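Local structure of putative translation initiation inhibitor (Salmonella typhimurium, 3GTZ) at residues Y26-E31 with N43-I48; T66-S70 with Y106-I110. The protein is of unknown function but belongs to the RutC (YjgF-like) family and may inhibit the initiation of translation. The contacts are given in a common frame with arbitrary orientation. Numbering follows the deposited sequence.

Contact 1 of 2, residues Y26-E31 with N43-I48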
# COMPACT_ATOMS: atom_id res chain seq x y z
N TYR A 26 -3.95 -7.39 -6.39
CA TYR A 26 -5.33 -7.19 -6.83
C TYR A 26 -6.01 -6.20 -5.94
O TYR A 26 -5.73 -6.16 -4.77
CB TYR A 26 -6.08 -8.52 -6.70
CG TYR A 26 -7.56 -8.45 -6.99
CD1 TYR A 26 -8.02 -8.26 -8.29
CD2 TYR A 26 -8.50 -8.59 -5.97
CE1 TYR A 26 -9.38 -8.21 -8.59
CE2 TYR A 26 -9.88 -8.51 -6.25
CZ TYR A 26 -10.31 -8.34 -7.56
OH TYR A 26 -11.67 -8.30 -7.88
N THR A 27 -6.97 -5.47 -6.50
CA THR A 27 -7.77 -4.53 -5.76
C THR A 27 -9.24 -4.84 -6.02
O THR A 27 -9.68 -4.80 -7.15
CB THR A 27 -7.46 -3.06 -6.19
OG1 THR A 27 -6.27 -2.60 -5.51
CG2 THR A 27 -8.64 -2.12 -5.83
N GLY A 28 -10.01 -5.13 -4.98
CA GLY A 28 -11.40 -5.44 -5.20
C GLY A 28 -12.23 -4.20 -5.00
O GLY A 28 -12.01 -3.45 -4.06
N VAL A 29 -13.16 -3.99 -5.91
CA VAL A 29 -14.08 -2.89 -5.83
C VAL A 29 -15.51 -3.43 -5.94
O VAL A 29 -15.72 -4.50 -6.52
CB VAL A 29 -13.79 -1.84 -6.92
CG1 VAL A 29 -12.30 -1.55 -6.99
CG2 VAL A 29 -14.29 -2.32 -8.27
N PRO A 30 -16.48 -2.72 -5.35
CA PRO A 30 -17.86 -3.23 -5.34
C PRO A 30 -18.56 -3.36 -6.72
O PRO A 30 -18.24 -2.64 -7.66
CB PRO A 30 -18.58 -2.23 -4.44
CG PRO A 30 -17.51 -1.54 -3.67
CD PRO A 30 -16.38 -1.45 -4.62
N GLU A 31 -19.50 -4.31 -6.81
CA GLU A 31 -20.30 -4.50 -8.02
C GLU A 31 -21.63 -3.74 -7.94
O GLU A 31 -21.99 -3.02 -8.85
CB GLU A 31 -20.55 -5.98 -8.29
CG GLU A 31 -19.50 -6.63 -9.22
CD GLU A 31 -19.45 -8.18 -9.12
OE1 GLU A 31 -20.23 -8.77 -8.33
OE2 GLU A 31 -18.60 -8.79 -9.84
N ASN A 43 -19.49 -9.01 -0.78
CA ASN A 43 -19.42 -9.23 -2.21
C ASN A 43 -17.98 -9.08 -2.71
O ASN A 43 -17.54 -9.84 -3.56
CB ASN A 43 -20.33 -8.22 -2.88
CG ASN A 43 -20.72 -8.58 -4.31
OD1 ASN A 43 -19.93 -9.01 -5.10
ND2 ASN A 43 -22.00 -8.33 -4.63
N THR A 44 -17.24 -8.13 -2.16
CA THR A 44 -15.89 -7.93 -2.62
C THR A 44 -14.99 -9.04 -2.15
O THR A 44 -14.12 -9.46 -2.89
CB THR A 44 -15.31 -6.57 -2.23
OG1 THR A 44 -16.26 -5.57 -2.57
CG2 THR A 44 -14.01 -6.29 -3.01
N LEU A 45 -15.22 -9.55 -0.95
CA LEU A 45 -14.47 -10.70 -0.49
C LEU A 45 -14.77 -11.93 -1.33
O LEU A 45 -13.88 -12.72 -1.57
CB LEU A 45 -14.77 -10.94 0.96
CG LEU A 45 -14.29 -9.83 1.90
CD1 LEU A 45 -14.83 -10.11 3.29
CD2 LEU A 45 -12.80 -9.82 1.93
N ALA A 46 -16.02 -12.08 -1.79
CA ALA A 46 -16.39 -13.17 -2.75
C ALA A 46 -15.67 -13.05 -4.07
O ALA A 46 -15.25 -14.08 -4.60
CB ALA A 46 -17.89 -13.27 -3.00
N GLN A 47 -15.49 -11.83 -4.60
CA GLN A 47 -14.71 -11.62 -5.86
C GLN A 47 -13.23 -11.98 -5.70
O GLN A 47 -12.63 -12.59 -6.59
CB GLN A 47 -14.72 -10.17 -6.33
CG GLN A 47 -16.05 -9.62 -6.83
CD GLN A 47 -15.99 -8.06 -6.99
OE1 GLN A 47 -15.16 -7.52 -7.75
NE2 GLN A 47 -16.85 -7.34 -6.23
N ILE A 48 -12.66 -11.57 -4.58
CA ILE A 48 -11.30 -11.89 -4.23
C ILE A 48 -11.07 -13.41 -4.25
O ILE A 48 -10.16 -13.88 -4.95
CB ILE A 48 -10.91 -11.30 -2.89
CG1 ILE A 48 -10.82 -9.77 -2.99
CG2 ILE A 48 -9.58 -11.91 -2.45
CD1 ILE A 48 -10.56 -9.08 -1.67

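Contact 2 of 2, residues T66-S70 with Y106-I110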
# COMPACT_ATOMS: atom_id res chain seq x y z
N THR A 66 -5.56 -4.34 2.80
CA THR A 66 -5.82 -2.99 3.22
C THR A 66 -7.20 -2.65 2.75
O THR A 66 -7.51 -2.77 1.58
CB THR A 66 -4.81 -2.04 2.61
OG1 THR A 66 -3.49 -2.57 2.86
CG2 THR A 66 -4.91 -0.63 3.22
N ILE A 67 -8.05 -2.27 3.70
CA ILE A 67 -9.45 -1.95 3.45
C ILE A 67 -9.62 -0.44 3.55
O ILE A 67 -9.30 0.15 4.56
CB ILE A 67 -10.34 -2.64 4.50
CG1 ILE A 67 -10.09 -4.16 4.48
CG2 ILE A 67 -11.77 -2.39 4.23
CD1 ILE A 67 -11.06 -4.96 5.38
N PHE A 68 -10.11 0.18 2.48
CA PHE A 68 -10.42 1.60 2.48
C PHE A 68 -11.92 1.75 2.54
O PHE A 68 -12.64 1.17 1.75
CB PHE A 68 -9.88 2.27 1.23
CG PHE A 68 -8.39 2.28 1.13
CD1 PHE A 68 -7.65 3.21 1.81
CD2 PHE A 68 -7.72 1.35 0.34
CE1 PHE A 68 -6.25 3.23 1.72
CE2 PHE A 68 -6.32 1.36 0.23
CZ PHE A 68 -5.58 2.31 0.92
N LEU A 69 -12.41 2.50 3.53
CA LEU A 69 -13.84 2.79 3.66
C LEU A 69 -14.04 4.26 3.40
O LEU A 69 -13.23 5.06 3.84
CB LEU A 69 -14.31 2.49 5.08
CG LEU A 69 -14.29 1.02 5.51
CD1 LEU A 69 -14.25 0.95 7.01
CD2 LEU A 69 -15.49 0.23 4.96
N SER A 70 -15.11 4.62 2.72
CA SER A 70 -15.43 6.02 2.52
C SER A 70 -15.97 6.74 3.79
O SER A 70 -15.90 7.97 3.89
CB SER A 70 -16.42 6.17 1.36
OG SER A 70 -17.67 5.63 1.69
N TYR A 106 -19.16 3.95 -3.75
CA TYR A 106 -18.35 2.88 -3.15
C TYR A 106 -18.26 3.09 -1.66
O TYR A 106 -17.75 4.12 -1.23
CB TYR A 106 -16.90 2.89 -3.65
CG TYR A 106 -16.64 2.46 -5.07
CD1 TYR A 106 -17.59 1.77 -5.82
CD2 TYR A 106 -15.41 2.73 -5.67
CE1 TYR A 106 -17.32 1.38 -7.14
CE2 TYR A 106 -15.13 2.35 -6.98
CZ TYR A 106 -16.09 1.68 -7.71
OH TYR A 106 -15.81 1.28 -9.00
N LYS A 107 -18.69 2.12 -0.86
CA LYS A 107 -18.52 2.28 0.59
C LYS A 107 -17.17 1.67 0.99
O LYS A 107 -16.60 2.03 2.00
CB LYS A 107 -19.71 1.71 1.42
CG LYS A 107 -21.11 1.68 0.77
CD LYS A 107 -21.72 3.01 0.46
CE LYS A 107 -23.18 2.88 -0.08
NZ LYS A 107 -23.42 2.60 -1.58
N VAL A 108 -16.65 0.77 0.17
CA VAL A 108 -15.46 -0.02 0.52
C VAL A 108 -14.64 -0.34 -0.74
O VAL A 108 -15.18 -0.37 -1.85
CB VAL A 108 -15.84 -1.31 1.24
CG1 VAL A 108 -16.80 -2.12 0.41
CG2 VAL A 108 -14.65 -2.12 1.57
N GLU A 109 -13.35 -0.55 -0.54
CA GLU A 109 -12.45 -1.05 -1.57
C GLU A 109 -11.35 -1.86 -0.84
O GLU A 109 -11.04 -1.57 0.33
CB GLU A 109 -11.90 0.16 -2.28
CG GLU A 109 -11.03 -0.04 -3.45
CD GLU A 109 -10.85 1.29 -4.22
OE1 GLU A 109 -9.68 1.67 -4.49
OE2 GLU A 109 -11.88 1.97 -4.49
N ILE A 110 -10.79 -2.88 -1.47
CA ILE A 110 -9.91 -3.80 -0.73
C ILE A 110 -8.70 -4.25 -1.55
O ILE A 110 -8.85 -4.93 -2.56
CB ILE A 110 -10.67 -5.07 -0.26
CG1 ILE A 110 -11.91 -4.71 0.59
CG2 ILE A 110 -9.74 -5.95 0.53
CD1 ILE A 110 -12.72 -5.92 1.07

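Contact 1 of 2, residues Y26-E31 with N43-I48
Gln47 gives up more area than any other residue here, and its amide reaches from the helix to the chain just beyond the strand: NE2 donates a hydrogen bond to Val29 O at 3.1 Å, N-H...O angle 150°. Tyr26, next in buried area, points from the strand toward the helix, and its ring reaches the neighbouring residues Gln47 and Ile48. The ring edge meets Ile48, CE2 to CG1 at 3.6 Å, while its OH comes within 3.6 Å of Gln47 OE1; Val17 and Val51 also pack on this side chain. Strand 23-28 and helix 37-54 are consecutive elements of the alpha/beta YjgF-like fold, in which helices cover one face of the sheet; the two short axes run nearly antiparallel (151°) and approach to 8.7 Å. The loop after the strand turns toward the helix, so that Glu31 extends its carboxylate beside Gln47, OE2 to CD at 3.9 Å. Between these ends Thr44 packs against Gly28, CG2 to Gly28 C at 3.4 Å, with CA atoms only 5.7 Å apart; a CB on Gly28 would collide with that methyl. Thr44 OG1 is hydrogen-bonded to Gln40 O, one turn back, and stays 4.0 Å from Pro30 CA.

Contact 2 of 2, residues T66-S70 with Y106-I110
Two backbone hydrogen bonds join Phe68 and Glu109 reciprocally, Phe68 N to Glu109 O at 2.9 Å and Glu109 N to Phe68 O at 3.0 Å. Beyond the end of the strand, Ser70 N continues the pairing with a bond to Lys107 O (3.1 Å), and Ser70 OG adds a weak one to Tyr106 O (3.3 Å). CA-H...O contacts fill in between, such as Val108 CA to Phe68 O and Leu69 CA to Lys107 O, both 3.3 Å. The non-hydrogen-bonded pairs Ile67-Ile110 and Leu69-Val108 share one face, where Ile67 CG2 meets Val108 CG2 at 3.9 Å and Leu69 CD2 lies 4.0 Å from Val108 CB. Helices 37-54 and 75-85 pack over this apolar patch. Phe68 and Glu109 point to the other face, against Cys95 of the second subunit. The strands run antiparallel at 163°, an inner antiparallel pairing of the mixed sheet in a YjgF-like trimer, with helices on one face and subunit contacts on the other.

How the contacts relate
Contact 1 closes before contact 2 opens, helix 37-54 leading on to strand 62-69, and their centres lie 10 Å apart. Strand 108-115 sits between 23-28 and 62-69 in the mixed sheet, so the two contacts meet along it: Gly28 N lies 2.7 Å from Ile110 O, a probable hydrogen bond, and Pro30 CD packs on Tyr106 CD1 at 3.6 Å. Contact 2 joins strands within the sheet, whereas contact 1 lays a helix over it; Ile48 of that helix also rests on Ile110. Both touch the second subunit, through Thr27 in contact 1 and Phe68 and Glu109 in contact 2, linking the helix-covered core to the trimer interface.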